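Local coordinates for vesicular integral-membrane protein VIP36 (PDB 2DUR) that works as a calcium-dependent lectin of the early secretory pathway, binding high-mannose glycans and helping to transport and sort the glycoproteins that carry them, at residues A86-R91 with F100-N105; T149-C154 with P246-L251; Y171-L176 with P234-I239; Y203-S208 with M223-L228. All coordinates share one frame; numbering follows the deposited sequence.

Contact 1 (A86-R91 with F100-N105); sequences ALWYTR and FGSKDN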
loop_
_atom_site.group_PDB
_atom_site.type_symbol
_atom_site.label_atom_id
_atom_site.label_comp_id
_atom_site.label_asym_id
_atom_site.label_seq_id
_atom_site.Cartn_x
_atom_site.Cartn_y
_atom_site.Cartn_z
ATOM N N ALA A 86 4.424 2.354 -1.954
ATOM C CA ALA A 86 3.402 1.394 -2.454
ATOM C C ALA A 86 2.977 0.484 -1.315
ATOM O O ALA A 86 3.805 0.059 -0.514
ATOM C CB ALA A 86 3.953 0.548 -3.601
ATOM N N LEU A 87 1.673 0.221 -1.235
ATOM C CA LEU A 87 1.102 -0.765 -0.331
ATOM C C LEU A 87 0.654 -1.924 -1.184
ATOM O O LEU A 87 0.078 -1.700 -2.238
ATOM C CB LEU A 87 -0.118 -0.172 0.383
ATOM C CG LEU A 87 0.203 1.102 1.154
ATOM C CD1 LEU A 87 -1.072 1.703 1.737
ATOM C CD2 LEU A 87 1.239 0.826 2.262
ATOM N N TRP A 88 0.892 -3.145 -0.708
ATOM C CA TRP A 88 0.725 -4.326 -1.503
ATOM C C TRP A 88 -0.173 -5.344 -0.851
ATOM O O TRP A 88 -0.114 -5.561 0.370
ATOM C CB TRP A 88 2.093 -4.988 -1.720
ATOM C CG TRP A 88 3.073 -4.103 -2.391
ATOM C CD1 TRP A 88 4.085 -3.401 -1.800
ATOM C CD2 TRP A 88 3.141 -3.815 -3.790
ATOM N NE1 TRP A 88 4.784 -2.678 -2.750
ATOM C CE2 TRP A 88 4.250 -2.948 -3.986
ATOM C CE3 TRP A 88 2.384 -4.234 -4.916
ATOM C CZ2 TRP A 88 4.604 -2.453 -5.250
ATOM C CZ3 TRP A 88 2.767 -3.765 -6.193
ATOM C CH2 TRP A 88 3.870 -2.895 -6.353
ATOM N N TYR A 89 -0.969 -5.998 -1.684
ATOM C CA TYR A 89 -1.615 -7.259 -1.322
ATOM C C TYR A 89 -1.387 -8.183 -2.516
ATOM O O TYR A 89 -2.094 -8.113 -3.531
ATOM C CB TYR A 89 -3.096 -7.021 -1.018
ATOM C CG TYR A 89 -3.866 -8.283 -0.746
ATOM C CD1 TYR A 89 -3.753 -8.930 0.482
ATOM C CD2 TYR A 89 -4.706 -8.840 -1.723
ATOM C CE1 TYR A 89 -4.454 -10.106 0.743
ATOM C CE2 TYR A 89 -5.432 -10.032 -1.471
ATOM C CZ TYR A 89 -5.305 -10.641 -0.227
ATOM O OH TYR A 89 -6.013 -11.806 0.026
ATOM N N THR A 90 -0.337 -8.996 -2.419
ATOM C CA THR A 90 0.185 -9.678 -3.605
ATOM C C THR A 90 0.559 -11.130 -3.380
ATOM O O THR A 90 0.837 -11.565 -2.261
ATOM C CB THR A 90 1.419 -8.946 -4.206
ATOM O OG1 THR A 90 2.456 -8.820 -3.216
ATOM C CG2 THR A 90 1.046 -7.566 -4.748
ATOM N N ARG A 91 0.606 -11.867 -4.480
ATOM C CA ARG A 91 0.988 -13.272 -4.456
ATOM C C ARG A 91 2.386 -13.475 -3.899
ATOM O O ARG A 91 2.623 -14.391 -3.090
ATOM C CB ARG A 91 0.938 -13.828 -5.868
ATOM C CG ARG A 91 1.060 -15.344 -5.904
ATOM C CD ARG A 91 1.251 -15.800 -7.349
ATOM N NE ARG A 91 2.571 -15.429 -7.843
ATOM C CZ ARG A 91 2.995 -15.642 -9.094
ATOM N NH1 ARG A 91 2.187 -16.184 -10.014
ATOM N NH2 ARG A 91 4.232 -15.282 -9.418
ATOM N N PHE A 100 8.104 1.532 -6.825
ATOM C CA PHE A 100 8.328 2.023 -5.452
ATOM C C PHE A 100 9.060 1.000 -4.595
ATOM O O PHE A 100 8.712 0.780 -3.428
ATOM C CB PHE A 100 6.981 2.428 -4.831
ATOM C CG PHE A 100 6.244 3.421 -5.659
ATOM C CD1 PHE A 100 6.575 4.775 -5.616
ATOM C CD2 PHE A 100 5.259 3.001 -6.566
ATOM C CE1 PHE A 100 5.918 5.714 -6.408
ATOM C CE2 PHE A 100 4.601 3.931 -7.369
ATOM C CZ PHE A 100 4.911 5.286 -7.301
ATOM N N GLY A 101 10.109 0.403 -5.148
ATOM C CA GLY A 101 10.929 -0.514 -4.376
ATOM C C GLY A 101 10.642 -1.981 -4.503
ATOM O O GLY A 101 11.467 -2.781 -4.065
ATOM N N SER A 102 9.506 -2.370 -5.117
ATOM C CA SER A 102 9.100 -3.761 -5.230
ATOM C C SER A 102 8.933 -4.192 -6.715
ATOM O O SER A 102 8.986 -3.348 -7.619
ATOM C CB SER A 102 7.771 -3.961 -4.487
ATOM O OG SER A 102 7.395 -5.324 -4.402
ATOM N N LYS A 103 8.715 -5.481 -6.931
ATOM C CA LYS A 103 8.714 -6.060 -8.292
ATOM C C LYS A 103 7.588 -5.527 -9.157
ATOM O O LYS A 103 6.490 -5.221 -8.676
ATOM C CB LYS A 103 8.664 -7.603 -8.250
ATOM C CG LYS A 103 7.328 -8.189 -7.861
ATOM C CD LYS A 103 7.315 -9.736 -7.718
ATOM C CE LYS A 103 7.639 -10.452 -9.028
ATOM N NZ LYS A 103 6.607 -10.342 -10.091
ATOM N N ASP A 104 7.886 -5.409 -10.445
ATOM C CA ASP A 104 6.882 -5.113 -11.459
ATOM C C ASP A 104 6.189 -6.425 -11.833
ATOM O O ASP A 104 6.562 -7.506 -11.312
ATOM C CB ASP A 104 7.582 -4.514 -12.673
ATOM C CG ASP A 104 6.670 -3.656 -13.535
ATOM O OD1 ASP A 104 5.451 -3.559 -13.254
ATOM O OD2 ASP A 104 7.198 -3.045 -14.502
ATOM N N ASN A 105 5.169 -6.361 -12.700
ATOM C CA ASN A 105 4.517 -7.586 -13.212
ATOM C C ASN A 105 4.047 -8.451 -12.047
ATOM O O ASN A 105 4.170 -9.691 -12.036
ATOM C CB ASN A 105 5.495 -8.384 -14.100
ATOM C CG ASN A 105 5.838 -7.653 -15.367
ATOM O OD1 ASN A 105 6.900 -7.015 -15.461
ATOM N ND2 ASN A 105 4.939 -7.708 -16.343
#

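Contact 2 (T149-C154 with P246-L251); sequences TELAGC and PSVNFL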
loop_
_atom_site.group_PDB
_atom_site.type_symbol
_atom_site.label_atom_id
_atom_site.label_comp_id
_atom_site.label_asym_id
_atom_site.label_seq_id
_atom_site.Cartn_x
_atom_site.Cartn_y
_atom_site.Cartn_z
ATOM N N THR A 149 -2.214 2.098 -16.607
ATOM C CA THR A 149 -2.708 0.998 -15.768
ATOM C C THR A 149 -3.460 1.481 -14.516
ATOM O O THR A 149 -3.758 0.683 -13.638
ATOM C CB THR A 149 -1.570 0.043 -15.376
ATOM O OG1 THR A 149 -0.485 0.768 -14.779
ATOM C CG2 THR A 149 -1.053 -0.712 -16.614
ATOM N N GLU A 150 -3.735 2.779 -14.445
ATOM C CA GLU A 150 -4.515 3.322 -13.314
ATOM C C GLU A 150 -5.961 2.840 -13.365
ATOM O O GLU A 150 -6.647 3.047 -14.362
ATOM C CB GLU A 150 -4.498 4.854 -13.347
ATOM C CG GLU A 150 -5.394 5.460 -12.235
ATOM C CD GLU A 150 -5.537 6.977 -12.291
ATOM O OE1 GLU A 150 -4.848 7.636 -13.087
ATOM O OE2 GLU A 150 -6.362 7.508 -11.531
ATOM N N LEU A 151 -6.420 2.189 -12.296
ATOM C CA LEU A 151 -7.828 1.810 -12.173
ATOM C C LEU A 151 -8.664 2.988 -11.681
ATOM O O LEU A 151 -9.784 3.244 -12.171
ATOM C CB LEU A 151 -7.968 0.660 -11.179
ATOM C CG LEU A 151 -8.410 -0.738 -11.512
ATOM C CD1 LEU A 151 -8.595 -1.465 -10.205
ATOM C CD2 LEU A 151 -9.727 -0.739 -12.325
ATOM N N ALA A 152 -8.128 3.690 -10.683
ATOM C CA ALA A 152 -8.788 4.850 -10.073
ATOM C C ALA A 152 -7.749 5.563 -9.219
ATOM O O ALA A 152 -6.723 4.983 -8.895
ATOM C CB ALA A 152 -9.976 4.435 -9.209
ATOM N N GLY A 153 -8.005 6.811 -8.871
ATOM C CA GLY A 153 -7.052 7.541 -8.033
ATOM C C GLY A 153 -7.586 8.899 -7.623
ATOM O O GLY A 153 -8.717 9.280 -7.976
ATOM N N CYS A 154 -6.789 9.597 -6.833
ATOM C CA CYS A 154 -7.160 10.934 -6.372
ATOM C C CYS A 154 -5.899 11.701 -6.019
ATOM O O CYS A 154 -4.899 11.112 -5.641
ATOM C CB CYS A 154 -8.105 10.858 -5.156
ATOM S SG CYS A 154 -7.286 10.586 -3.543
ATOM N N PRO A 246 -6.569 -12.387 -9.984
ATOM C CA PRO A 246 -6.758 -10.940 -9.828
ATOM C C PRO A 246 -7.292 -10.354 -11.120
ATOM O O PRO A 246 -6.724 -10.573 -12.200
ATOM C CB PRO A 246 -5.339 -10.422 -9.520
ATOM C CG PRO A 246 -4.643 -11.598 -8.926
ATOM C CD PRO A 246 -5.182 -12.798 -9.686
ATOM N N SER A 247 -8.399 -9.618 -11.037
ATOM C CA SER A 247 -9.004 -9.035 -12.236
ATOM C C SER A 247 -10.006 -7.988 -11.810
ATOM O O SER A 247 -10.232 -7.793 -10.605
ATOM C CB SER A 247 -9.702 -10.101 -13.097
ATOM O OG SER A 247 -10.852 -10.577 -12.438
ATOM N N VAL A 248 -10.572 -7.297 -12.796
ATOM C CA VAL A 248 -11.607 -6.294 -12.521
ATOM C C VAL A 248 -12.709 -6.478 -13.552
ATOM O O VAL A 248 -12.425 -6.599 -14.748
ATOM C CB VAL A 248 -11.069 -4.855 -12.579
ATOM C CG1 VAL A 248 -12.188 -3.828 -12.215
ATOM C CG2 VAL A 248 -9.859 -4.695 -11.625
ATOM N N ASN A 249 -13.942 -6.581 -13.070
ATOM C CA ASN A 249 -15.108 -6.554 -13.958
ATOM C C ASN A 249 -15.540 -5.098 -14.131
ATOM O O ASN A 249 -15.555 -4.339 -13.152
ATOM C CB ASN A 249 -16.261 -7.352 -13.359
ATOM C CG ASN A 249 -15.910 -8.802 -13.129
ATOM O OD1 ASN A 249 -15.174 -9.395 -13.921
ATOM N ND2 ASN A 249 -16.423 -9.379 -12.035
ATOM N N PHE A 250 -15.933 -4.709 -15.345
ATOM C CA PHE A 250 -16.282 -3.318 -15.626
ATOM C C PHE A 250 -17.722 -3.140 -16.068
ATOM O O PHE A 250 -18.193 -3.817 -16.984
ATOM C CB PHE A 250 -15.372 -2.720 -16.687
ATOM C CG PHE A 250 -13.947 -2.629 -16.260
ATOM C CD1 PHE A 250 -13.040 -3.627 -16.610
ATOM C CD2 PHE A 250 -13.512 -1.557 -15.489
ATOM C CE1 PHE A 250 -11.711 -3.552 -16.197
ATOM C CE2 PHE A 250 -12.183 -1.479 -15.077
ATOM C CZ PHE A 250 -11.291 -2.460 -15.430
ATOM N N LEU A 251 -18.416 -2.208 -15.419
ATOM C CA LEU A 251 -19.766 -1.863 -15.843
ATOM C C LEU A 251 -19.725 -1.283 -17.256
ATOM O O LEU A 251 -18.847 -0.473 -17.588
ATOM C CB LEU A 251 -20.375 -0.854 -14.851
ATOM C CG LEU A 251 -21.851 -0.515 -15.021
ATOM C CD1 LEU A 251 -22.711 -1.710 -14.565
ATOM C CD2 LEU A 251 -22.180 0.760 -14.212
#

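Contact 3 (Y171-L176 with P234-I239); sequences YSRGRL and PDEENI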
loop_
_atom_site.group_PDB
_atom_site.type_symbol
_atom_site.label_atom_id
_atom_site.label_comp_id
_atom_site.label_asym_id
_atom_site.label_seq_id
_atom_site.Cartn_x
_atom_site.Cartn_y
_atom_site.Cartn_z
ATOM N N TYR A 171 -11.441 -3.758 1.625
ATOM C CA TYR A 171 -11.798 -4.646 0.547
ATOM C C TYR A 171 -12.839 -5.656 1.033
ATOM O O TYR A 171 -12.592 -6.396 1.967
ATOM C CB TYR A 171 -10.535 -5.352 0.004
ATOM C CG TYR A 171 -10.873 -6.271 -1.148
ATOM C CD1 TYR A 171 -11.416 -5.752 -2.339
ATOM C CD2 TYR A 171 -10.723 -7.647 -1.037
ATOM C CE1 TYR A 171 -11.763 -6.592 -3.415
ATOM C CE2 TYR A 171 -11.082 -8.510 -2.092
ATOM C CZ TYR A 171 -11.598 -7.969 -3.279
ATOM O OH TYR A 171 -11.943 -8.790 -4.322
ATOM N N SER A 172 -14.007 -5.682 0.382
ATOM C CA SER A 172 -15.078 -6.590 0.783
ATOM C C SER A 172 -16.088 -6.707 -0.340
ATOM O O SER A 172 -16.558 -5.671 -0.865
ATOM C CB SER A 172 -15.785 -6.058 2.046
ATOM O OG SER A 172 -16.893 -6.908 2.400
ATOM N N ARG A 173 -16.417 -7.950 -0.698
ATOM C CA ARG A 173 -17.457 -8.237 -1.707
ATOM C C ARG A 173 -17.215 -7.441 -3.004
ATOM O O ARG A 173 -18.145 -6.892 -3.630
ATOM C CB ARG A 173 -18.855 -7.949 -1.132
ATOM C CG ARG A 173 -19.191 -8.856 0.068
ATOM C CD ARG A 173 -20.622 -8.651 0.539
ATOM N NE ARG A 173 -21.536 -9.234 -0.440
ATOM C CZ ARG A 173 -21.949 -10.495 -0.447
ATOM N NH1 ARG A 173 -21.568 -11.362 0.498
ATOM N NH2 ARG A 173 -22.776 -10.885 -1.404
ATOM N N GLY A 174 -15.948 -7.387 -3.412
ATOM C CA GLY A 174 -15.591 -6.753 -4.673
ATOM C C GLY A 174 -15.450 -5.257 -4.643
ATOM O O GLY A 174 -15.054 -4.656 -5.635
ATOM N N ARG A 175 -15.802 -4.633 -3.504
ATOM C CA ARG A 175 -15.706 -3.203 -3.365
ATOM C C ARG A 175 -14.368 -2.855 -2.733
ATOM O O ARG A 175 -14.030 -3.354 -1.663
ATOM C CB ARG A 175 -16.878 -2.644 -2.522
ATOM C CG ARG A 175 -16.923 -1.137 -2.433
ATOM C CD ARG A 175 -18.047 -0.740 -1.469
ATOM N NE ARG A 175 -18.110 0.712 -1.292
ATOM C CZ ARG A 175 -19.041 1.323 -0.532
ATOM N NH1 ARG A 175 -19.957 0.603 0.121
ATOM N NH2 ARG A 175 -19.037 2.642 -0.405
ATOM N N LEU A 176 -13.636 -1.986 -3.416
ATOM C CA LEU A 176 -12.324 -1.522 -2.957
ATOM C C LEU A 176 -12.438 -0.037 -2.665
ATOM O O LEU A 176 -12.741 0.764 -3.548
ATOM C CB LEU A 176 -11.275 -1.772 -4.058
ATOM C CG LEU A 176 -9.858 -1.269 -3.723
ATOM C CD1 LEU A 176 -9.282 -1.975 -2.507
ATOM C CD2 LEU A 176 -8.928 -1.409 -4.938
ATOM N N PRO A 234 -23.487 -20.156 2.102
ATOM C CA PRO A 234 -22.879 -21.465 1.797
ATOM C C PRO A 234 -22.438 -21.627 0.335
ATOM O O PRO A 234 -21.382 -22.215 0.078
ATOM C CB PRO A 234 -23.996 -22.458 2.140
ATOM C CG PRO A 234 -24.734 -21.784 3.255
ATOM C CD PRO A 234 -24.717 -20.306 2.909
ATOM N N ASP A 235 -23.228 -21.103 -0.604
ATOM C CA ASP A 235 -22.842 -21.076 -2.019
ATOM C C ASP A 235 -21.560 -20.264 -2.257
ATOM O O ASP A 235 -20.614 -20.754 -2.883
ATOM C CB ASP A 235 -23.985 -20.533 -2.879
ATOM C CG ASP A 235 -25.152 -21.506 -2.981
ATOM O OD1 ASP A 235 -24.970 -22.605 -3.566
ATOM O OD2 ASP A 235 -26.249 -21.163 -2.479
ATOM N N GLU A 236 -21.536 -19.034 -1.746
ATOM C CA GLU A 236 -20.353 -18.163 -1.825
ATOM C C GLU A 236 -19.133 -18.794 -1.128
ATOM O O GLU A 236 -18.029 -18.788 -1.680
ATOM C CB GLU A 236 -20.665 -16.767 -1.250
ATOM C CG GLU A 236 -21.680 -15.948 -2.074
ATOM C CD GLU A 236 -22.329 -14.775 -1.310
ATOM O OE1 GLU A 236 -22.032 -14.556 -0.116
ATOM O OE2 GLU A 236 -23.160 -14.060 -1.917
ATOM N N GLU A 237 -19.345 -19.367 0.061
ATOM C CA GLU A 237 -18.254 -19.933 0.881
ATOM C C GLU A 237 -17.569 -21.192 0.305
ATOM O O GLU A 237 -16.402 -21.460 0.620
ATOM C CB GLU A 237 -18.729 -20.193 2.321
ATOM C CG GLU A 237 -18.767 -18.955 3.213
ATOM C CD GLU A 237 -19.674 -19.105 4.442
ATOM O OE1 GLU A 237 -19.306 -18.589 5.521
ATOM O OE2 GLU A 237 -20.762 -19.726 4.333
ATOM N N ASN A 238 -18.277 -21.947 -0.536
ATOM C CA ASN A 238 -17.762 -23.233 -1.040
ATOM C C ASN A 238 -16.664 -23.140 -2.116
ATOM O O ASN A 238 -15.834 -24.055 -2.234
ATOM C CB ASN A 238 -18.905 -24.160 -1.502
ATOM C CG ASN A 238 -19.226 -24.024 -2.995
ATOM O OD1 ASN A 238 -20.241 -23.435 -3.369
ATOM N ND2 ASN A 238 -18.368 -24.580 -3.849
ATOM N N ILE A 239 -16.665 -22.064 -2.909
ATOM C CA ILE A 239 -15.634 -21.894 -3.943
ATOM C C ILE A 239 -14.260 -21.744 -3.293
ATOM O O ILE A 239 -14.161 -21.386 -2.120
ATOM C CB ILE A 239 -15.919 -20.703 -4.912
ATOM C CG1 ILE A 239 -15.868 -19.357 -4.186
ATOM C CG2 ILE A 239 -17.252 -20.892 -5.628
ATOM C CD1 ILE A 239 -15.285 -18.235 -5.034
#

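Contact 4 (Y203-S208 with M223-L228); sequences YYFGAS and MKLFQL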
loop_
_atom_site.group_PDB
_atom_site.type_symbol
_atom_site.label_atom_id
_atom_site.label_comp_id
_atom_site.label_asym_id
_atom_site.label_seq_id
_atom_site.Cartn_x
_atom_site.Cartn_y
_atom_site.Cartn_z
ATOM N N TYR A 203 -2.925 -14.025 -0.198
ATOM C CA TYR A 203 -1.864 -13.101 -0.618
ATOM C C TYR A 203 -1.208 -12.438 0.610
ATOM O O TYR A 203 -1.704 -12.574 1.739
ATOM C CB TYR A 203 -2.439 -12.054 -1.590
ATOM C CG TYR A 203 -2.529 -12.492 -3.048
ATOM C CD1 TYR A 203 -2.329 -13.812 -3.428
ATOM C CD2 TYR A 203 -2.840 -11.546 -4.057
ATOM C CE1 TYR A 203 -2.407 -14.201 -4.783
ATOM C CE2 TYR A 203 -2.943 -11.917 -5.395
ATOM C CZ TYR A 203 -2.704 -13.238 -5.762
ATOM O OH TYR A 203 -2.805 -13.585 -7.087
ATOM N N TYR A 204 -0.100 -11.722 0.388
ATOM C CA TYR A 204 0.678 -11.088 1.457
ATOM C C TYR A 204 0.529 -9.588 1.505
ATOM O O TYR A 204 0.581 -8.925 0.464
ATOM C CB TYR A 204 2.189 -11.398 1.260
ATOM C CG TYR A 204 2.517 -12.845 1.385
ATOM C CD1 TYR A 204 2.560 -13.661 0.264
ATOM C CD2 TYR A 204 2.804 -13.412 2.643
ATOM C CE1 TYR A 204 2.852 -15.011 0.376
ATOM C CE2 TYR A 204 3.088 -14.760 2.761
ATOM C CZ TYR A 204 3.114 -15.556 1.619
ATOM O OH TYR A 204 3.407 -16.899 1.713
ATOM N N PHE A 205 0.365 -9.026 2.704
ATOM C CA PHE A 205 0.456 -7.584 2.842
ATOM C C PHE A 205 1.916 -7.154 2.887
ATOM O O PHE A 205 2.754 -7.799 3.518
ATOM C CB PHE A 205 -0.262 -7.079 4.097
ATOM C CG PHE A 205 -1.758 -7.167 3.978
ATOM C CD1 PHE A 205 -2.424 -6.257 3.179
ATOM C CD2 PHE A 205 -2.472 -8.176 4.634
ATOM C CE1 PHE A 205 -3.803 -6.309 3.034
ATOM C CE2 PHE A 205 -3.876 -8.243 4.496
ATOM C CZ PHE A 205 -4.522 -7.305 3.693
ATOM N N GLY A 206 2.189 -6.057 2.217
ATOM C CA GLY A 206 3.547 -5.475 2.208
ATOM C C GLY A 206 3.501 -3.973 2.013
ATOM O O GLY A 206 2.462 -3.400 1.666
ATOM N N ALA A 207 4.635 -3.309 2.254
ATOM C CA ALA A 207 4.738 -1.880 1.957
ATOM C C ALA A 207 6.162 -1.675 1.464
ATOM O O ALA A 207 7.083 -2.361 1.919
ATOM C CB ALA A 207 4.470 -0.994 3.205
ATOM N N SER A 208 6.322 -0.741 0.535
ATOM C CA SER A 208 7.642 -0.432 0.015
ATOM C C SER A 208 7.746 1.026 -0.376
ATOM O O SER A 208 6.753 1.758 -0.494
ATOM C CB SER A 208 7.977 -1.361 -1.172
ATOM O OG SER A 208 7.094 -1.105 -2.261
ATOM N N MET A 223 0.643 -0.467 10.760
ATOM C CA MET A 223 -0.326 -1.044 9.832
ATOM C C MET A 223 -1.228 -1.915 10.685
ATOM O O MET A 223 -0.758 -2.809 11.380
ATOM C CB MET A 223 0.408 -1.880 8.791
ATOM C CG MET A 223 1.297 -0.994 7.912
ATOM S SD MET A 223 2.138 -1.902 6.617
ATOM C CE MET A 223 0.790 -2.395 5.551
ATOM N N LYS A 224 -2.525 -1.626 10.669
ATOM C CA LYS A 224 -3.457 -2.331 11.541
ATOM C C LYS A 224 -4.536 -2.913 10.667
ATOM O O LYS A 224 -5.240 -2.163 9.980
ATOM C CB LYS A 224 -4.046 -1.373 12.583
ATOM C CG LYS A 224 -3.007 -0.898 13.600
ATOM C CD LYS A 224 -3.590 0.188 14.507
ATOM C CE LYS A 224 -2.551 0.720 15.485
ATOM N NZ LYS A 224 -3.205 1.633 16.485
ATOM N N LEU A 225 -4.609 -4.233 10.659
ATOM C CA LEU A 225 -5.528 -4.934 9.772
ATOM C C LEU A 225 -6.711 -5.427 10.579
ATOM O O LEU A 225 -6.530 -6.177 11.555
ATOM C CB LEU A 225 -4.807 -6.099 9.089
ATOM C CG LEU A 225 -5.506 -6.818 7.932
ATOM C CD1 LEU A 225 -6.618 -7.711 8.415
ATOM C CD2 LEU A 225 -6.007 -5.849 6.873
ATOM N N PHE A 226 -7.914 -5.055 10.133
ATOM C CA PHE A 226 -9.152 -5.457 10.814
ATOM C C PHE A 226 -9.962 -6.418 9.967
ATOM O O PHE A 226 -10.100 -6.211 8.761
ATOM C CB PHE A 226 -9.985 -4.219 11.122
ATOM C CG PHE A 226 -9.292 -3.254 12.036
ATOM C CD1 PHE A 226 -8.591 -2.168 11.522
ATOM C CD2 PHE A 226 -9.328 -3.443 13.417
ATOM C CE1 PHE A 226 -7.939 -1.275 12.365
ATOM C CE2 PHE A 226 -8.668 -2.564 14.263
ATOM C CZ PHE A 226 -7.980 -1.477 13.744
ATOM N N GLN A 227 -10.468 -7.479 10.592
ATOM C CA GLN A 227 -11.409 -8.357 9.941
ATOM C C GLN A 227 -12.789 -7.695 9.961
ATOM O O GLN A 227 -13.250 -7.226 11.001
ATOM C CB GLN A 227 -11.470 -9.704 10.651
ATOM C CG GLN A 227 -12.427 -10.681 10.014
ATOM C CD GLN A 227 -12.488 -12.011 10.744
ATOM O OE1 GLN A 227 -11.929 -12.169 11.836
ATOM N NE2 GLN A 227 -13.159 -12.978 10.140
ATOM N N LEU A 228 -13.417 -7.623 8.794
ATOM C CA LEU A 228 -14.801 -7.191 8.698
ATOM C C LEU A 228 -15.697 -8.424 8.793
ATOM O O LEU A 228 -15.452 -9.441 8.142
ATOM C CB LEU A 228 -15.036 -6.447 7.375
ATOM C CG LEU A 228 -14.099 -5.267 7.079
ATOM C CD1 LEU A 228 -14.416 -4.631 5.727
ATOM C CD2 LEU A 228 -14.185 -4.232 8.184
#

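Contact 1 (A86-R91 with F100-N105)
W88 and S102 meet where a loop folds back over the seven-stranded sheet of the L-type lectin β-sandwich, a good example of two segments that meet by packing, without a hydrogen bond between them. S102 CB approaches the NE1-CE2-CZ2 side of the indole and is closest at W88 CZ2, 3.6 Å away. S102 OG, anti to its own N (chi1 -172°), lies over one face of the ring, 3.8 Å above the plane and displaced toward the rim. Two residues before W88, A86 CB rests 3.8 Å from F100 CB, and here the backbones come nearest, 5.8 Å between A86 CA and F100 CA. The loop turns its corner at F100 and G101, both with positive phi; G101, at phi 97°, takes a conformation that suits glycine.

Further out, W54 and F106 pack on the W88 ring, and S208 is the partner of W88 NE1. The loop's own hydrogen bonds go to S208, S139 and Y140. The ring of F100 reaches the calcium ligand D114, with the ion about 5 Å from its side chain, which places this corner just behind the calcium site, with a bound mannose about 8 Å from the F100 side chain. Past the tryptophan the loop closes on itself: K103 curls round until NZ bonds D104 O at 3.1 Å, nearly in line with the carbonyl (C=O...N angle 163°).

Contact 2 (T149-C154 with P246-L251)
Edge strands of the two sheets of the β-sandwich come together here, L151, beside strand 152-155, meeting V248 of the short C-terminal strand 247-248 and F250 just beyond it. The contact is small and wholly apolar. L151 CD1 lies 3.7 Å from V248 CG2; L151 CD2 touches V248 too and reaches the rim of the F250 ring, near its plane, 3.8 Å from F250 CE2. L151 and V248 run past each other in opposite directions. A first torsion of -114°, well off the staggered positions, carries the leucine fork to both partners. V248 CG1 in turn lies 3.6 Å above one face of the F250 ring, displaced toward the rim, so valine and phenylalanine present a joined surface to the leucine. Around them, V131 and V133 of strand 128-135 support L151 from its own sheet and I194 of strand 189-198 from the opposing one, while S247 and N249 pair by backbone hydrogen bonds with R198 and G196 of strand 189-198.

Contact 3 (Y171-L176 with P234-I239)
Strands 165-172 and 175-181 are joined by a type I' turn from S172 to R175, a two-residue β-hairpin loop that faces the single-turn helix 234-238. Paired backbone bonds close the hairpin, S172 N to R175 O at 3.1 Å and R175 N to S172 O at 2.9 Å, with R173 and G174 at the turn positions in left-handed conformations. The backbones stay well apart, R173 CA and E236 CA being the nearest pair at 10.3 Å, and a single salt bridge spans the gap.

It is a two-pronged, end-on bridge. R173 NH1 bonds E236 OE1 at 3.3 Å and R173 NH2 bonds E236 OE2 at 3.2 Å, both with N-H...O angles of 160°. The oxygens lie close to the guanidinium plane, but the nitrogens meet them from above the carboxylate plane, because the two flat groups are inclined by 54°. A bend at chi3 (72°) turns the end of the arginine, whereas the glutamate extends straight beyond CG. V230 and H232, from the link between strand 217-227 and the helix, lie against the arginine. The carboxylate is steadied from its own side of the gap as well: E236 OE1 also accepts the backbone N-H of T233, the residue just before the helix.

Contact 4 (Y203-S208 with M223-L228)
S208 OG is gripped by two groups at the end of the segment whose F205 and A207 pack on L225 and M223. It accepts the indole N-H of W88 at NE1, and S208 OG gives its own proton to F100 O at 2.7 Å. The pair of bonds ties the 100-105 loop and the W88 indole to strand 204-211, while A207 and, beyond G206, F205 point the other way into the interior of the β-sandwich. There they meet strand 217-227 of the opposing sheet, at 10.2 Å between the local axes and with the two chains running at 156°, close to antiparallel.

The principal touch is F205 against L225, whose side chains cross at about a right angle. F205 CZ lies 3.8 Å from L225 CD2, and CE2 of the same ring is near both CD2 and CG of the leucine, whose CG is anti to the backbone N (chi1 -169°). Next along, M223 SD lies 4.2 Å from A207 CB, and the bend at chi3 (68°) brings M223 CE 4.3 Å from G206 O. No hydrogen bond links the two segments; the layers are held here by apolar contact.

The pair is set in a larger core. M66 of strand 64-73 touches F205, L225 and M223, W64 of that strand meets the F205 ring edge-to-face, I53 of strand 49-55 borders A207 and M223, and Y89 of strand 84-90 packs on F205 from the adjoining strand.

How the contacts relate
Taken together, the four contacts sample the L-type lectin sandwich from the buried interior to the surface. Contacts 1 and 4 are buried, 13 Å apart between centres, and share the seven-stranded sheet, where strands 84-90 and 204-211 are neighbours; contact 4 then crosses to the eight-stranded sheet. Contact 2 also joins the sheets, but at an outer edge, and contact 3 lies on the surface. Contact 1 closes first along the chain; contact 2 spans contact 3, which in turn spans contact 4. Small packing touches, P246 on Y203 and S172 on L228, tie contacts 2 and 3 to contact 4. Of the four, contact 1 alone approaches the calcium and glycan sites; the others are structural packing away from those sites, within the same lumenal portion.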